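Local atomic coordinates of oligopeptide-binding protein AppA (PDB entry 1XOC), a protein that binds oligopeptides as the solute-binding component of an ABC-type oligopeptide permease that can stand in for the Opp system in sporulation and genetic competence in Bacillus subtilis. Residues 281-285 and 479-483. Numbering follows the deposited sequence.
Sequences KKVRQ and EDQPY
Arg-284 lays the edge of its guanidinium against the carbonyls at the end of helix 463-480. NE and NH2 both donate hydrogen bonds to Asp-480 O, side-on, at 3.1 Å from NE and 2.8 Å from NH2, with the oxygen close to the guanidinium plane. NE is shared: it also reaches Gln-481 O at 3.0 Å, a bent bond (130° at the hydrogen) that arrives from above that carbonyl's plane. The bend at chi3 (-55°) folds the chain back over its own helix, where CA of Lys-281 sits over one face of the guanidinium, toward its rim, while NH1 bonds Phe-278 O. The arginine thus binds carbonyl oxygens where helix 463-480 ends: Gln-481 is the first residue to leave helical geometry, with positive phi, and the chain runs on into strand 483-496 of the large mixed sheet of this periplasmic-binding-protein-type fold. An alanine in place of Arg-284 would probably take away both N-H donors that the arginine gives Asp-480 O, and leave the chain at the helix end less firmly pinned to helix 281-289. Farther out, Lys-281 crosses Glu-479 at about a right angle, and NZ forms a salt bridge with OE2 (3.0 Å) on its anti lone pair. A water links the same NZ to Asp-480 OD1, whose partner oxygen OD2 is held by Tyr-445 and Asn-447. On the same helix, CG of Gln-285 packs 4.1 Å from CG of Gln-481, the two side chains crossing at about a right angle; OE1 of Gln-481 is hydrogen-bonded to Thr-288 of helix 281-289.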
loop_
_atom_site.group_PDB
_atom_site.type_symbol
_atom_site.label_atom_id
_atom_site.label_comp_id
_atom_site.label_asym_id
_atom_site.label_seq_id
_atom_site.Cartn_x
_atom_site.Cartn_y
_atom_site.Cartn_z
ATOM N N LYS A 281 -10.051 17.711 16.827
ATOM C CA LYS A 281 -10.985 17.129 15.865
ATOM C C LYS A 281 -11.746 18.198 15.079
ATOM O O LYS A 281 -11.957 18.049 13.879
ATOM C CB LYS A 281 -11.999 16.246 16.589
ATOM C CG LYS A 281 -13.088 15.680 15.698
ATOM C CD LYS A 281 -14.042 14.774 16.470
ATOM C CE LYS A 281 -15.215 15.541 17.025
ATOM N NZ LYS A 281 -16.149 14.659 17.770
ATOM N N LYS A 282 -12.189 19.256 15.761
ATOM C CA LYS A 282 -12.997 20.281 15.091
ATOM C C LYS A 282 -12.203 21.020 14.011
ATOM O O LYS A 282 -12.751 21.364 12.956
ATOM C CB LYS A 282 -13.608 21.264 16.095
ATOM C CG LYS A 282 -14.849 21.918 15.538
ATOM C CD LYS A 282 -15.709 22.541 16.611
ATOM C CE LYS A 282 -15.381 23.982 16.749
ATOM N NZ LYS A 282 -15.559 24.594 15.425
ATOM N N VAL A 283 -10.910 21.225 14.258
ATOM C CA VAL A 283 -10.018 21.816 13.256
ATOM C C VAL A 283 -9.892 20.891 12.036
ATOM O O VAL A 283 -10.034 21.351 10.902
ATOM C CB VAL A 283 -8.629 22.174 13.860
ATOM C CG1 VAL A 283 -7.574 22.481 12.773
ATOM C CG2 VAL A 283 -8.784 23.361 14.818
ATOM N N ARG A 284 -9.634 19.603 12.264
ATOM C CA ARG A 284 -9.558 18.642 11.160
ATOM C C ARG A 284 -10.851 18.597 10.348
ATOM O O ARG A 284 -10.815 18.590 9.120
ATOM C CB ARG A 284 -9.187 17.246 11.643
ATOM C CG ARG A 284 -7.814 17.176 12.256
ATOM C CD ARG A 284 -7.348 15.761 12.421
ATOM N NE ARG A 284 -8.300 14.944 13.188
ATOM C CZ ARG A 284 -8.297 14.812 14.513
ATOM N NH1 ARG A 284 -7.407 15.451 15.260
ATOM N NH2 ARG A 284 -9.212 14.059 15.102
ATOM N N GLN A 285 -11.993 18.622 11.030
ATOM C CA GLN A 285 -13.285 18.687 10.345
ATOM C C GLN A 285 -13.425 19.967 9.514
ATOM O O GLN A 285 -13.987 19.951 8.421
ATOM C CB GLN A 285 -14.431 18.606 11.351
ATOM C CG GLN A 285 -14.580 17.262 12.060
ATOM C CD GLN A 285 -15.669 17.274 13.107
ATOM O OE1 GLN A 285 -16.159 16.223 13.502
ATOM N NE2 GLN A 285 -16.049 18.466 13.576
ATOM N N GLU A 479 -16.243 10.686 11.604
ATOM C CA GLU A 479 -16.455 11.819 12.509
ATOM C C GLU A 479 -15.128 12.482 12.902
ATOM O O GLU A 479 -15.028 13.704 12.960
ATOM C CB GLU A 479 -17.227 11.378 13.763
ATOM C CG GLU A 479 -17.244 12.406 14.920
ATOM C CD GLU A 479 -18.040 13.690 14.628
ATOM O OE1 GLU A 479 -18.703 13.766 13.566
ATOM O OE2 GLU A 479 -18.016 14.621 15.478
ATOM N N ASP A 480 -14.113 11.671 13.183
ATOM C CA ASP A 480 -12.845 12.185 13.706
ATOM C C ASP A 480 -11.920 12.804 12.653
ATOM O O ASP A 480 -11.046 13.599 12.989
ATOM C CB ASP A 480 -12.111 11.066 14.469
ATOM C CG ASP A 480 -12.845 10.645 15.733
ATOM O OD1 ASP A 480 -13.755 11.381 16.189
ATOM O OD2 ASP A 480 -12.499 9.580 16.291
ATOM N N GLN A 481 -12.121 12.469 11.382
ATOM C CA GLN A 481 -11.323 13.012 10.296
ATOM C C GLN A 481 -9.820 12.959 10.605
ATOM O O GLN A 481 -9.133 13.978 10.511
ATOM C CB GLN A 481 -11.738 14.447 9.964
ATOM C CG GLN A 481 -13.147 14.565 9.374
ATOM C CD GLN A 481 -13.244 14.006 7.968
ATOM O OE1 GLN A 481 -12.737 14.622 7.022
ATOM N NE2 GLN A 481 -13.921 12.865 7.813
ATOM N N PRO A 482 -9.286 11.759 10.915
ATOM C CA PRO A 482 -7.838 11.687 11.079
ATOM C C PRO A 482 -7.133 11.994 9.748
ATOM O O PRO A 482 -5.986 12.475 9.729
ATOM C CB PRO A 482 -7.615 10.248 11.509
ATOM C CG PRO A 482 -8.808 9.489 10.957
ATOM C CD PRO A 482 -9.937 10.443 11.077
ATOM N N TYR A 483 -7.838 11.703 8.656
ATOM C CA TYR A 483 -7.474 12.108 7.311
ATOM C C TYR A 483 -8.616 12.940 6.731
ATOM O O TYR A 483 -9.766 12.799 7.158
ATOM C CB TYR A 483 -7.363 10.908 6.358
ATOM C CG TYR A 483 -6.391 9.779 6.657
ATOM C CD1 TYR A 483 -5.320 9.909 7.520
ATOM C CD2 TYR A 483 -6.553 8.544 6.023
ATOM C CE1 TYR A 483 -4.423 8.859 7.725
ATOM C CE2 TYR A 483 -5.657 7.483 6.225
ATOM C CZ TYR A 483 -4.604 7.640 7.058
ATOM O OH TYR A 483 -3.750 6.571 7.246
HETATM O O HOH W 1 -14.690 12.069 18.403
#